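Local coordinates for cell wall binding protein cwp8 (Peptoclostridium difficile, PDB 5J6Q), which probably attaches to the clostridial cell wall as an S-layer-associated protein through its three CWB2 modules, at residues I43-N47 and V48-N52; T54-Q57 and N58-S62; I140-N143 and V144-H148; S349-E352 and A353-R357; Q529-D532 and A533-A536. All coordinates share one frame; numbering follows the deposited sequence.

Contact 1 (I43-N47 and V48-N52); sequences IKVDN and VNLTN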
loop_
_atom_site.group_PDB
_atom_site.type_symbol
_atom_site.label_atom_id
_atom_site.label_comp_id
_atom_site.label_asym_id
_atom_site.label_seq_id
_atom_site.Cartn_x
_atom_site.Cartn_y
_atom_site.Cartn_z
ATOM N N ILE A 43 -17.472 31.159 -15.265
ATOM C CA ILE A 43 -16.974 29.824 -15.403
ATOM C C ILE A 43 -15.978 29.658 -16.574
ATOM O O ILE A 43 -16.253 30.081 -17.675
ATOM C CB ILE A 43 -18.103 28.911 -15.635
ATOM C CG1 ILE A 43 -19.190 29.128 -14.512
ATOM C CG2 ILE A 43 -17.605 27.510 -15.727
ATOM C CD1 ILE A 43 -20.189 27.944 -14.441
ATOM N N LYS A 44 -14.857 29.003 -16.299
ATOM C CA LYS A 44 -13.840 28.851 -17.313
ATOM C C LYS A 44 -13.280 27.499 -17.328
ATOM O O LYS A 44 -13.368 26.748 -16.374
ATOM C CB LYS A 44 -12.699 29.848 -17.014
ATOM C CG LYS A 44 -13.117 31.248 -17.185
ATOM C CD LYS A 44 -12.396 32.109 -16.201
ATOM C CE LYS A 44 -11.812 33.307 -16.837
ATOM N NZ LYS A 44 -12.521 34.479 -16.354
ATOM N N VAL A 45 -12.664 27.182 -18.479
ATOM C CA VAL A 45 -11.997 25.933 -18.736
ATOM C C VAL A 45 -10.513 26.338 -19.127
ATOM O O VAL A 45 -10.374 26.836 -20.216
ATOM C CB VAL A 45 -12.725 25.251 -19.907
ATOM C CG1 VAL A 45 -11.922 24.012 -20.333
ATOM C CG2 VAL A 45 -14.168 24.842 -19.447
ATOM N N ASP A 46 -9.463 26.104 -18.261
ATOM C CA ASP A 46 -8.042 26.536 -18.513
ATOM C C ASP A 46 -8.116 27.968 -18.836
ATOM O O ASP A 46 -7.731 28.359 -19.917
ATOM C CB ASP A 46 -7.437 25.743 -19.686
ATOM C CG ASP A 46 -7.085 24.318 -19.290
ATOM O OD1 ASP A 46 -6.995 24.051 -18.073
ATOM O OD2 ASP A 46 -6.904 23.456 -20.209
ATOM N N ASN A 47 -8.749 28.718 -17.956
ATOM C CA ASN A 47 -8.994 30.152 -18.061
ATOM C C ASN A 47 -9.635 30.640 -19.357
ATOM O O ASN A 47 -9.461 31.807 -19.745
ATOM C CB ASN A 47 -7.695 30.960 -17.763
ATOM C CG ASN A 47 -7.068 30.493 -16.472
ATOM O OD1 ASN A 47 -6.046 29.768 -16.482
ATOM N ND2 ASN A 47 -7.633 30.814 -15.328
ATOM N N VAL A 48 -10.370 29.786 -20.062
ATOM C CA VAL A 48 -11.010 30.370 -21.208
ATOM C C VAL A 48 -12.531 30.350 -20.880
ATOM O O VAL A 48 -13.045 29.286 -20.499
ATOM C CB VAL A 48 -10.730 29.599 -22.514
ATOM C CG1 VAL A 48 -11.552 30.219 -23.658
ATOM C CG2 VAL A 48 -9.205 29.693 -22.869
ATOM N N ASN A 49 -13.191 31.492 -20.995
ATOM C CA ASN A 49 -14.649 31.590 -20.784
ATOM C C ASN A 49 -15.442 30.398 -21.407
ATOM O O ASN A 49 -15.241 30.075 -22.550
ATOM C CB ASN A 49 -15.164 32.865 -21.346
ATOM C CG ASN A 49 -16.685 32.955 -21.087
ATOM O OD1 ASN A 49 -17.118 33.204 -19.938
ATOM N ND2 ASN A 49 -17.545 32.764 -22.122
ATOM N N LEU A 50 -16.264 29.747 -20.649
ATOM C CA LEU A 50 -17.029 28.598 -21.162
ATOM C C LEU A 50 -18.240 29.064 -22.029
ATOM O O LEU A 50 -19.138 29.696 -21.516
ATOM C CB LEU A 50 -17.525 27.732 -20.007
ATOM C CG LEU A 50 -18.053 26.340 -20.445
ATOM C CD1 LEU A 50 -17.105 25.578 -21.415
ATOM C CD2 LEU A 50 -18.111 25.527 -19.138
ATOM N N THR A 51 -18.243 28.746 -23.315
ATOM C CA THR A 51 -19.336 29.166 -24.191
ATOM C C THR A 51 -20.651 28.394 -23.679
ATOM O O THR A 51 -21.639 29.068 -23.512
ATOM C CB THR A 51 -19.097 28.786 -25.640
ATOM O OG1 THR A 51 -17.837 29.332 -26.064
ATOM C CG2 THR A 51 -20.299 29.332 -26.544
ATOM N N ASN A 52 -20.622 27.064 -23.386
ATOM C CA ASN A 52 -21.918 26.404 -22.851
ATOM C C ASN A 52 -21.519 25.042 -22.334
ATOM O O ASN A 52 -20.332 24.729 -22.487
ATOM C CB ASN A 52 -22.997 26.364 -24.010
ATOM C CG ASN A 52 -22.516 25.652 -25.297
ATOM O OD1 ASN A 52 -21.856 24.638 -25.245
ATOM N ND2 ASN A 52 -22.820 26.085 -26.505
#
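With CG anti to the backbone N (chi1 -167°), Leu50 reaches back across the hairpin and brings its two methyls against Val45 and Ile43. Val45 meets it with the branch placed beside its own backbone N (CG1 the anti one, chi1 172°), which brings Val45 CG2 to 3.6 Å from Leu50 CD1. The other methyl, Leu50 CD2, lies 4.0 Å from Ile43 CG2, so one leucine touches two alternate residues of the preceding strand. The chain has reversed through a type I' turn from Val45 to Val48, whose corner residues Asp46 and Asn47 both adopt left-handed helical backbone angles, a conformation Asn and Asp tolerate well. Val45 and Val48 form the hydrogen-bonded pair at its neck: Val45 N lies 2.9 Å from Val48 O, and Val48 N returns the bond to Val45 O at 3.0 Å. Past the non-hydrogen-bonded pair Lys44 and Asn49, Leu50 N donates to Ile43 O at 3.0 Å. Lys44 CA adds a CA-H...O contact of 3.3 Å to Val48 O. Asp46 turns outward and its OD1 accepts from Lys70 N of the adjacent strand. The chemistry thus divides cleanly: backbone bonds fix the hairpin with its two-residue loop, while the branches of Val45 and Leu50 pack on Leu56 of helix 53-61 and Ile43 meets Val71 and Leu23.

Contact 2 (T54-Q57 and N58-S62); sequences TQLQ and NKINS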
loop_
_atom_site.group_PDB
_atom_site.type_symbol
_atom_site.label_atom_id
_atom_site.label_comp_id
_atom_site.label_asym_id
_atom_site.label_seq_id
_atom_site.Cartn_x
_atom_site.Cartn_y
_atom_site.Cartn_z
ATOM N N THR A 54 -21.968 22.123 -23.464
ATOM C CA THR A 54 -21.452 21.179 -24.435
ATOM C C THR A 54 -19.899 21.483 -24.759
ATOM O O THR A 54 -19.170 20.560 -25.075
ATOM C CB THR A 54 -22.304 21.284 -25.783
ATOM O OG1 THR A 54 -23.671 20.967 -25.442
ATOM C CG2 THR A 54 -21.848 20.302 -26.922
ATOM N N GLN A 55 -19.437 22.728 -24.741
ATOM C CA GLN A 55 -17.991 22.912 -25.056
ATOM C C GLN A 55 -17.223 22.274 -23.843
ATOM O O GLN A 55 -16.144 21.794 -24.029
ATOM C CB GLN A 55 -17.700 24.420 -25.147
ATOM C CG GLN A 55 -16.138 24.739 -25.339
ATOM C CD GLN A 55 -15.994 26.221 -25.356
ATOM O OE1 GLN A 55 -16.197 26.969 -24.319
ATOM N NE2 GLN A 55 -15.942 26.729 -26.512
ATOM N N LEU A 56 -17.851 22.195 -22.601
ATOM C CA LEU A 56 -17.117 21.649 -21.444
ATOM C C LEU A 56 -16.889 20.193 -21.766
ATOM O O LEU A 56 -15.741 19.657 -21.829
ATOM C CB LEU A 56 -17.904 21.850 -20.085
ATOM C CG LEU A 56 -17.248 21.100 -18.847
ATOM C CD1 LEU A 56 -15.738 21.450 -18.727
ATOM C CD2 LEU A 56 -17.833 21.517 -17.530
ATOM N N GLN A 57 -18.066 19.527 -22.018
ATOM C CA GLN A 57 -18.116 18.140 -22.460
ATOM C C GLN A 57 -17.094 17.824 -23.579
ATOM O O GLN A 57 -16.376 16.806 -23.486
ATOM C CB GLN A 57 -19.500 17.828 -23.051
ATOM C CG GLN A 57 -19.670 16.365 -23.400
ATOM C CD GLN A 57 -20.736 15.766 -22.499
ATOM O OE1 GLN A 57 -20.435 15.000 -21.581
ATOM N NE2 GLN A 57 -22.026 16.105 -22.743
ATOM N N ASN A 58 -17.060 18.646 -24.664
ATOM C CA ASN A 58 -16.123 18.335 -25.738
ATOM C C ASN A 58 -14.659 18.469 -25.250
ATOM O O ASN A 58 -13.802 17.779 -25.806
ATOM C CB ASN A 58 -16.280 19.291 -26.972
ATOM C CG ASN A 58 -17.620 19.125 -27.738
ATOM O OD1 ASN A 58 -18.088 20.089 -28.372
ATOM N ND2 ASN A 58 -18.226 17.975 -27.773
ATOM N N LYS A 59 -14.351 19.419 -24.355
ATOM C CA LYS A 59 -12.964 19.598 -23.928
ATOM C C LYS A 59 -12.584 18.427 -23.079
ATOM O O LYS A 59 -11.501 17.862 -23.266
ATOM C CB LYS A 59 -12.789 20.970 -23.198
ATOM C CG LYS A 59 -12.773 22.150 -24.279
ATOM C CD LYS A 59 -12.393 23.544 -23.659
ATOM C CE LYS A 59 -12.476 24.609 -24.761
ATOM N NZ LYS A 59 -12.201 25.949 -24.196
ATOM N N ILE A 60 -13.480 18.019 -22.176
ATOM C CA ILE A 60 -13.227 16.854 -21.356
ATOM C C ILE A 60 -13.001 15.608 -22.225
ATOM O O ILE A 60 -12.101 14.803 -21.908
ATOM C CB ILE A 60 -14.425 16.630 -20.379
ATOM C CG1 ILE A 60 -14.398 17.639 -19.196
ATOM C CG2 ILE A 60 -14.364 15.191 -19.843
ATOM C CD1 ILE A 60 -15.746 17.569 -18.373
ATOM N N ASN A 61 -13.789 15.439 -23.327
ATOM C CA ASN A 61 -13.660 14.252 -24.195
ATOM C C ASN A 61 -12.446 14.289 -25.054
ATOM O O ASN A 61 -11.960 13.236 -25.444
ATOM C CB ASN A 61 -14.847 14.106 -25.085
ATOM C CG ASN A 61 -16.056 13.647 -24.281
ATOM O OD1 ASN A 61 -17.163 13.601 -24.830
ATOM N ND2 ASN A 61 -15.916 13.316 -22.999
ATOM N N SER A 62 -11.897 15.458 -25.315
ATOM C CA SER A 62 -10.732 15.475 -26.215
ATOM C C SER A 62 -9.420 15.241 -25.395
ATOM O O SER A 62 -8.305 15.237 -25.931
ATOM C CB SER A 62 -10.686 16.826 -26.894
ATOM O OG SER A 62 -10.215 17.760 -25.931
HETATM O O HOH W 1 -14.011 27.126 -22.477
#
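Gln55 and Lys59, one helical turn apart, lie side by side and point the same way, illustrating how an i to i+4 pair can be joined without direct polar contact. Both chains are extended, and their aliphatic parts run alongside one another, with Gln55 CG 3.7 Å from Lys59 CE. Their polar ends are bridged by a water that accepts from Lys59 NZ at 2.8 Å and lies 2.9 Å from Gln55 OE1; the same OE1 also takes the backbone N of Thr51. The lysine CG stands beside its own backbone N (chi1 -76°), which turns the chain back over the carbonyl of Gln55.

The next pair, Leu56 and Ile60, is turned differently. Their side chains slant across each other, the tip of Ile60 (CD1) resting 3.9 Å from Leu56 CG, and the backbone below is joined by a nearly linear bond of 2.8 Å from Ile60 N to Leu56 O. Gln57 and Asn61 again run side by side, their amide planes only 27° apart, yet the nearest approach of the two side chains is of Gln57 CG to Asn61 OD1, 4.0 Å, and is not polar pairing. Beyond them, Ser62 OG and Ser62 N approach Lys59 O from the same face of its plane, the hydroxyl donating at 3.0 Å.

Leu56 and Ile60 are directed inward, Leu56 against Val71 and Val19, Ile60 against Ile16 of helix 13-24, whereas Asn58 and Asn61 remain exposed. Such a division is typical of an amphipathic helix laid against one face of an alpha/beta layer.

Contact 3 (I140-N143 and V144-H148); sequences ITLN and VGDQH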
loop_
_atom_site.group_PDB
_atom_site.type_symbol
_atom_site.label_atom_id
_atom_site.label_comp_id
_atom_site.label_asym_id
_atom_site.label_seq_id
_atom_site.Cartn_x
_atom_site.Cartn_y
_atom_site.Cartn_z
ATOM N N ILE A 140 -30.678 67.347 6.329
ATOM C CA ILE A 140 -31.225 66.026 6.555
ATOM C C ILE A 140 -30.603 65.440 7.817
ATOM O O ILE A 140 -29.476 65.775 8.178
ATOM C CB ILE A 140 -30.954 65.093 5.344
ATOM C CG1 ILE A 140 -29.440 64.876 5.158
ATOM C CG2 ILE A 140 -31.563 65.683 4.076
ATOM C CD1 ILE A 140 -29.119 63.781 4.148
ATOM N N THR A 141 -31.347 64.595 8.505
ATOM C CA THR A 141 -30.813 63.915 9.657
ATOM C C THR A 141 -30.758 62.407 9.355
ATOM O O THR A 141 -31.787 61.749 9.196
ATOM C CB THR A 141 -31.645 64.233 10.909
ATOM O OG1 THR A 141 -31.124 63.457 11.987
ATOM C CG2 THR A 141 -33.127 63.930 10.723
ATOM N N LEU A 142 -29.553 61.881 9.244
ATOM C CA LEU A 142 -29.358 60.466 9.037
ATOM C C LEU A 142 -29.244 59.733 10.376
ATOM O O LEU A 142 -28.626 60.244 11.312
ATOM C CB LEU A 142 -28.076 60.265 8.202
ATOM C CG LEU A 142 -28.157 60.909 6.820
ATOM C CD1 LEU A 142 -26.936 60.562 5.993
ATOM C CD2 LEU A 142 -29.427 60.420 6.147
ATOM N N ASN A 143 -29.866 58.567 10.490
ATOM C CA ASN A 143 -29.753 57.768 11.703
ATOM C C ASN A 143 -28.900 56.525 11.442
ATOM O O ASN A 143 -28.810 56.080 10.300
ATOM C CB ASN A 143 -31.135 57.305 12.178
ATOM C CG ASN A 143 -32.036 58.432 12.611
ATOM O OD1 ASN A 143 -32.727 59.003 11.775
ATOM N ND2 ASN A 143 -32.118 58.788 13.905
ATOM N N VAL A 144 -28.265 55.977 12.490
ATOM C CA VAL A 144 -27.516 54.747 12.363
ATOM C C VAL A 144 -28.542 53.709 11.919
ATOM O O VAL A 144 -29.631 53.673 12.491
ATOM C CB VAL A 144 -26.877 54.349 13.720
ATOM C CG1 VAL A 144 -26.207 52.988 13.601
ATOM C CG2 VAL A 144 -25.864 55.396 14.169
ATOM N N GLY A 145 -28.237 52.892 10.904
ATOM C CA GLY A 145 -29.213 51.902 10.472
ATOM C C GLY A 145 -29.930 52.300 9.196
ATOM O O GLY A 145 -30.728 51.533 8.666
ATOM N N ASP A 146 -29.660 53.512 8.719
ATOM C CA ASP A 146 -30.198 54.061 7.477
ATOM C C ASP A 146 -29.291 53.639 6.306
ATOM O O ASP A 146 -28.085 53.520 6.494
ATOM C CB ASP A 146 -30.207 55.601 7.525
ATOM C CG ASP A 146 -31.400 56.237 8.220
ATOM O OD1 ASP A 146 -32.221 55.490 8.819
ATOM O OD2 ASP A 146 -31.510 57.470 8.168
ATOM N N GLN A 147 -29.868 53.441 5.102
ATOM C CA GLN A 147 -29.110 53.048 3.930
ATOM C C GLN A 147 -28.130 54.114 3.525
ATOM O O GLN A 147 -28.399 55.302 3.700
ATOM C CB GLN A 147 -30.061 52.739 2.748
ATOM C CG GLN A 147 -29.296 52.493 1.444
ATOM C CD GLN A 147 -30.110 51.749 0.408
ATOM O OE1 GLN A 147 -31.252 51.329 0.643
ATOM N NE2 GLN A 147 -29.511 51.526 -0.757
ATOM N N HIS A 148 -26.986 53.683 2.994
ATOM C CA HIS A 148 -25.939 54.559 2.501
ATOM C C HIS A 148 -26.518 55.429 1.385
ATOM O O HIS A 148 -27.383 54.979 0.644
ATOM C CB HIS A 148 -24.755 53.734 1.953
ATOM C CG HIS A 148 -23.921 53.091 3.010
ATOM N ND1 HIS A 148 -22.707 52.498 2.725
ATOM C CD2 HIS A 148 -24.121 52.938 4.342
ATOM C CE1 HIS A 148 -22.211 52.008 3.853
ATOM N NE2 HIS A 148 -23.040 52.256 4.844
#
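A type II beta turn carries the chain out of the edge strand 140-143, and Asn143 and Asp146, its first and last residues, bind each other twice. Across the turn, Asp146 N donates to Asn143 O at 3.1 Å, the usual closing bond. In return, Asn143 N donates to the carboxylate oxygen Asp146 OD2 at 3.0 Å and almost perfectly straight, 178° at the hydrogen. The donor nevertheless comes down from above the carboxylate, 73° out of its plane, instead of at its edge. The aspartate reaches this position because its CG stands beside its own backbone N (chi1 -84°), which folds the carboxylate back over the opening of the turn. Its CB is pressed close as well, 3.1 Å from Asn143 O. The asparagine amide takes no part in these bonds; its plane is turned steeply against the carboxylate. Leu142 CD2 passes the same carboxylate oxygen, Asp146 OD2, at 4.1 Å. Gly145 occupies the third position of the turn with a positive phi, where a CB would be jammed against the carbonyl O of Val144. The turn is held from outside too: Val144 bonds through its backbone to Asn126, and Gly145 and Asp146 to Tyr93, which also packs on Leu142. Strand 140-143 itself lies against 127-132 at the margin of a three-stranded antiparallel sheet, and the exiting loop then passes strand 165-171 through Gln147 and His148.

Contact 4 (S349-E352 and A353-R357); sequences SEIE and AEILR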
loop_
_atom_site.group_PDB
_atom_site.type_symbol
_atom_site.label_atom_id
_atom_site.label_comp_id
_atom_site.label_asym_id
_atom_site.label_seq_id
_atom_site.Cartn_x
_atom_site.Cartn_y
_atom_site.Cartn_z
ATOM N N SER A 349 -4.703 -25.312 -11.396
ATOM C CA SER A 349 -4.203 -24.631 -12.567
ATOM C C SER A 349 -3.065 -23.684 -12.262
ATOM O O SER A 349 -2.218 -23.470 -13.127
ATOM C CB SER A 349 -5.320 -23.863 -13.282
ATOM O OG SER A 349 -5.860 -22.796 -12.527
ATOM N N GLU A 350 -3.036 -23.130 -11.060
ATOM C CA GLU A 350 -1.997 -22.197 -10.636
ATOM C C GLU A 350 -0.665 -22.830 -10.634
ATOM O O GLU A 350 0.294 -22.205 -11.003
ATOM C CB GLU A 350 -2.300 -21.651 -9.219
ATOM C CG GLU A 350 -3.438 -20.653 -9.249
ATOM C CD GLU A 350 -4.791 -21.305 -8.894
ATOM O OE1 GLU A 350 -5.699 -20.534 -8.611
ATOM O OE2 GLU A 350 -4.921 -22.576 -8.900
ATOM N N ILE A 351 -0.595 -24.069 -10.206
ATOM C CA ILE A 351 0.642 -24.852 -10.123
ATOM C C ILE A 351 1.055 -25.331 -11.596
ATOM O O ILE A 351 2.218 -25.288 -11.971
ATOM C CB ILE A 351 0.376 -26.050 -9.188
ATOM C CG1 ILE A 351 0.251 -25.578 -7.654
ATOM C CG2 ILE A 351 1.464 -27.106 -9.362
ATOM C CD1 ILE A 351 1.437 -24.798 -7.049
ATOM N N GLU A 352 0.085 -25.771 -12.394
ATOM C CA GLU A 352 0.368 -26.204 -13.757
ATOM C C GLU A 352 0.947 -25.030 -14.487
ATOM O O GLU A 352 2.002 -25.146 -15.137
ATOM C CB GLU A 352 -0.957 -26.698 -14.419
ATOM C CG GLU A 352 -0.850 -26.903 -15.923
ATOM C CD GLU A 352 -2.110 -27.529 -16.488
ATOM O OE1 GLU A 352 -3.152 -26.872 -16.434
ATOM O OE2 GLU A 352 -2.055 -28.673 -16.946
ATOM N N ALA A 353 0.287 -23.863 -14.349
ATOM C CA ALA A 353 0.738 -22.611 -14.959
ATOM C C ALA A 353 2.133 -22.245 -14.497
ATOM O O ALA A 353 2.885 -21.730 -15.319
ATOM C CB ALA A 353 -0.252 -21.478 -14.643
ATOM N N GLU A 354 2.546 -22.531 -13.166
ATOM C CA GLU A 354 3.920 -22.141 -12.702
ATOM C C GLU A 354 4.874 -23.167 -13.254
ATOM O O GLU A 354 6.023 -22.830 -13.560
ATOM C CB GLU A 354 4.067 -22.030 -11.129
ATOM C CG GLU A 354 5.474 -21.734 -10.639
ATOM C CD GLU A 354 5.921 -20.273 -10.889
ATOM O OE1 GLU A 354 6.975 -19.929 -10.405
ATOM O OE2 GLU A 354 5.241 -19.496 -11.599
ATOM N N ILE A 355 4.446 -24.431 -13.361
ATOM C CA ILE A 355 5.334 -25.426 -14.039
ATOM C C ILE A 355 5.803 -24.902 -15.466
ATOM O O ILE A 355 6.986 -24.924 -15.798
ATOM C CB ILE A 355 4.602 -26.741 -14.301
ATOM C CG1 ILE A 355 4.136 -27.336 -12.961
ATOM C CG2 ILE A 355 5.600 -27.808 -15.085
ATOM C CD1 ILE A 355 5.309 -27.799 -12.206
ATOM N N LEU A 356 4.861 -24.419 -16.258
ATOM C CA LEU A 356 5.192 -23.938 -17.608
ATOM C C LEU A 356 6.127 -22.793 -17.586
ATOM O O LEU A 356 7.100 -22.738 -18.321
ATOM C CB LEU A 356 3.904 -23.532 -18.323
ATOM C CG LEU A 356 2.935 -24.697 -18.557
ATOM C CD1 LEU A 356 1.723 -24.169 -19.364
ATOM C CD2 LEU A 356 3.591 -25.855 -19.310
ATOM N N ARG A 357 5.870 -21.862 -16.699
ATOM C CA ARG A 357 6.645 -20.641 -16.589
ATOM C C ARG A 357 8.056 -20.902 -16.242
ATOM O O ARG A 357 8.947 -20.309 -16.891
ATOM C CB ARG A 357 6.057 -19.681 -15.517
ATOM C CG ARG A 357 6.652 -18.263 -15.655
ATOM C CD ARG A 357 6.440 -17.348 -14.422
ATOM N NE ARG A 357 7.026 -17.900 -13.193
ATOM C CZ ARG A 357 8.283 -17.726 -12.819
ATOM N NH1 ARG A 357 9.113 -17.000 -13.550
ATOM N NH2 ARG A 357 8.728 -18.302 -11.688
#
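Ser349 O and Ala353 N open a run of i to i+4 backbone bonds, 2.8 Å for this first one, that winds the chain into the start of the alpha-helix 349-359. The series continues with Ile351 O accepting from Ile355 N, and with Leu356 N donating to Glu352 O; the amide of Glu354, by contrast, is shared weakly between Glu350 O and Ile351 O. Ile355 packs tightly on the turn below it: CG1, set beside the backbone N (chi1 -60°), drops to 3.0 Å from Ile351 O. Between the two isoleucines the side chains themselves only graze, Ile351 CG2 lying 4.5 Å from Ile355 CG1. Both nonetheless rest on Leu340, so that the helix packs on the edge strand 339-342 of the parallel sheet of this CWB2 module, as part of the connection from strand 339-342 to 367-371. Glu354 also touches Leu340, while its carboxylate turns along the helix to Arg357. There Arg357 NE donates to Glu354 OE2 at 2.9 Å, nearly straight (175°); OE2 lies in the guanidinium plane, and is met on its syn side but tilted 35° out of the carboxylate plane. NH2 completes the salt bridge through OE1, an atom whose position is less certain. Arg357 is further held by Asp308 through NH1 and by the carbonyl of Phe306, and Glu352 extends outward to a salt bridge with Lys384.

Contact 5 (Q529-D532 and A533-A536); sequences QLVD and ALTA. With SO4 (sulfate ion), chain D.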
loop_
_atom_site.group_PDB
_atom_site.type_symbol
_atom_site.label_atom_id
_atom_site.label_comp_id
_atom_site.label_asym_id
_atom_site.label_seq_id
_atom_site.Cartn_x
_atom_site.Cartn_y
_atom_site.Cartn_z
ATOM N N GLN A 529 0.227 -26.657 8.393
ATOM C CA GLN A 529 0.577 -25.254 8.098
ATOM C C GLN A 529 2.128 -25.044 7.955
ATOM O O GLN A 529 2.584 -23.945 7.656
ATOM C CB GLN A 529 0.001 -24.326 9.196
ATOM C CG GLN A 529 -1.532 -24.248 9.096
ATOM C CD GLN A 529 -1.995 -23.715 7.778
ATOM O OE1 GLN A 529 -1.636 -22.651 7.348
ATOM N NE2 GLN A 529 -2.902 -24.452 7.161
ATOM N N LEU A 530 2.891 -26.089 8.180
ATOM C CA LEU A 530 4.338 -26.032 8.003
ATOM C C LEU A 530 4.668 -26.057 6.525
ATOM O O LEU A 530 5.857 -25.906 6.138
ATOM C CB LEU A 530 5.007 -27.209 8.724
ATOM C CG LEU A 530 5.035 -26.968 10.291
ATOM C CD1 LEU A 530 5.568 -28.329 10.820
ATOM C CD2 LEU A 530 6.053 -25.849 10.738
ATOM N N VAL A 531 3.636 -26.191 5.667
ATOM C CA VAL A 531 3.953 -26.282 4.226
ATOM C C VAL A 531 4.626 -25.019 3.699
ATOM O O VAL A 531 5.465 -25.100 2.813
ATOM C CB VAL A 531 2.654 -26.571 3.436
ATOM C CG1 VAL A 531 1.648 -25.429 3.688
ATOM C CG2 VAL A 531 2.973 -26.701 1.926
ATOM N N ASP A 532 4.278 -23.835 4.248
ATOM C CA ASP A 532 4.914 -22.609 3.751
ATOM C C ASP A 532 6.468 -22.650 4.011
ATOM O O ASP A 532 7.279 -22.283 3.160
ATOM C CB ASP A 532 4.264 -21.375 4.424
ATOM C CG ASP A 532 2.847 -21.083 3.889
ATOM O OD1 ASP A 532 2.451 -21.678 2.840
ATOM O OD2 ASP A 532 2.167 -20.280 4.483
ATOM N N ALA A 533 6.817 -23.055 5.197
ATOM C CA ALA A 533 8.132 -23.193 5.650
ATOM C C ALA A 533 8.869 -24.134 4.647
ATOM O O ALA A 533 9.937 -23.778 4.162
ATOM C CB ALA A 533 8.143 -23.777 7.051
ATOM N N LEU A 534 8.296 -25.308 4.345
ATOM C CA LEU A 534 8.932 -26.248 3.459
ATOM C C LEU A 534 9.018 -25.689 1.999
ATOM O O LEU A 534 10.051 -25.875 1.400
ATOM C CB LEU A 534 8.272 -27.654 3.611
ATOM C CG LEU A 534 7.087 -27.886 2.787
ATOM C CD1 LEU A 534 7.533 -28.403 1.371
ATOM C CD2 LEU A 534 6.178 -28.854 3.511
ATOM N N THR A 535 8.030 -24.945 1.441
ATOM C CA THR A 535 8.297 -24.434 0.066
ATOM C C THR A 535 9.383 -23.346 0.078
ATOM O O THR A 535 10.121 -23.241 -0.903
ATOM C CB THR A 535 7.050 -23.852 -0.607
ATOM O OG1 THR A 535 6.455 -22.851 0.183
ATOM C CG2 THR A 535 6.004 -24.927 -0.909
ATOM N N ALA A 536 9.531 -22.570 1.212
ATOM C CA ALA A 536 10.586 -21.575 1.238
ATOM C C ALA A 536 11.996 -22.056 1.687
ATOM O O ALA A 536 12.982 -21.283 1.510
ATOM C CB ALA A 536 10.180 -20.387 2.120
HETATM S S SO4 D . -4.180 -23.129 3.135
HETATM O O1 SO4 D . -4.301 -24.035 4.317
HETATM O O2 SO4 D . -5.333 -22.438 2.914
HETATM O O3 SO4 D . -3.908 -23.840 1.963
HETATM O O4 SO4 D . -3.044 -22.141 3.382
HETATM O O HOH W 2 4.917 -22.871 7.418
HETATM O O HOH W 3 3.525 -22.908 0.443
#
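Leu534 has a rotamer seldom tolerated in a helix: its CG lies between the backbone N and the carbonyl carbon, the crowded position (chi1 86°), and is thereby pushed against the preceding turn. CG comes to 3.2 Å from Val531 O, and CD2 folds over the backbone to 3.5 Å from Val531 CA. Val531 answers with its CG2 branch, 4.2 Å from Leu534 CD2, the two side chains crossing obliquely. Despite this close packing the main chain is regular, for Leu534 N, Thr535 N and Ala536 N donate in turn to the carbonyls of Leu530, Val531 and Asp532.

One residue earlier the pattern is completed by water. A water takes the N-H of Ala533 at 2.9 Å and donates to Gln529 O at 2.6 Å, standing where a direct i to i+4 bond would lie once the helix is established. A second water spans the side chains, donating to Asp532 OD1 at 2.9 Å and accepting from Thr535 OG1, which gives two buried polar side chains a common partner. Before the helix, Gln529 NE2 donates at 3.2 Å to a sulfate, probably from the crystallisation liquor, that Arg294 NE also binds, while Gln529 OE1 is bonded to Lys520.

The segment begins the helix of the beta-alpha-beta unit formed by strands 516-519 and 547-549. Asp532 and Ala536 touch Ile575 of strand 572-575, Thr535 meets helix 294-305, and Leu530 and Leu534 contact both Ile322 and Met431, residues of the other two CWB2 modules.

The five contacts follow one another along the chain, each closing before the next opens, and they sample separate parts of an elongated protein. Contacts 1 and 2 form one unit: the hairpin 41-49 leads through a three-residue link into helix 53-61, their centres are 11 Å apart, and Val45 CG1 packs on Lys59 CD at 3.4 Å. Contact 3 lies in Cwp8 domain 2, with its centre about 43 Å from that of contact 1. Contacts 4 and 5 belong to the first and third CWB2 modules, yet their centres are only 19 Å apart, whereas contact 3 is about 89 Å from either. This is consistent with the presumed wall-binding CWB2 modules being grouped together, far from domain 2.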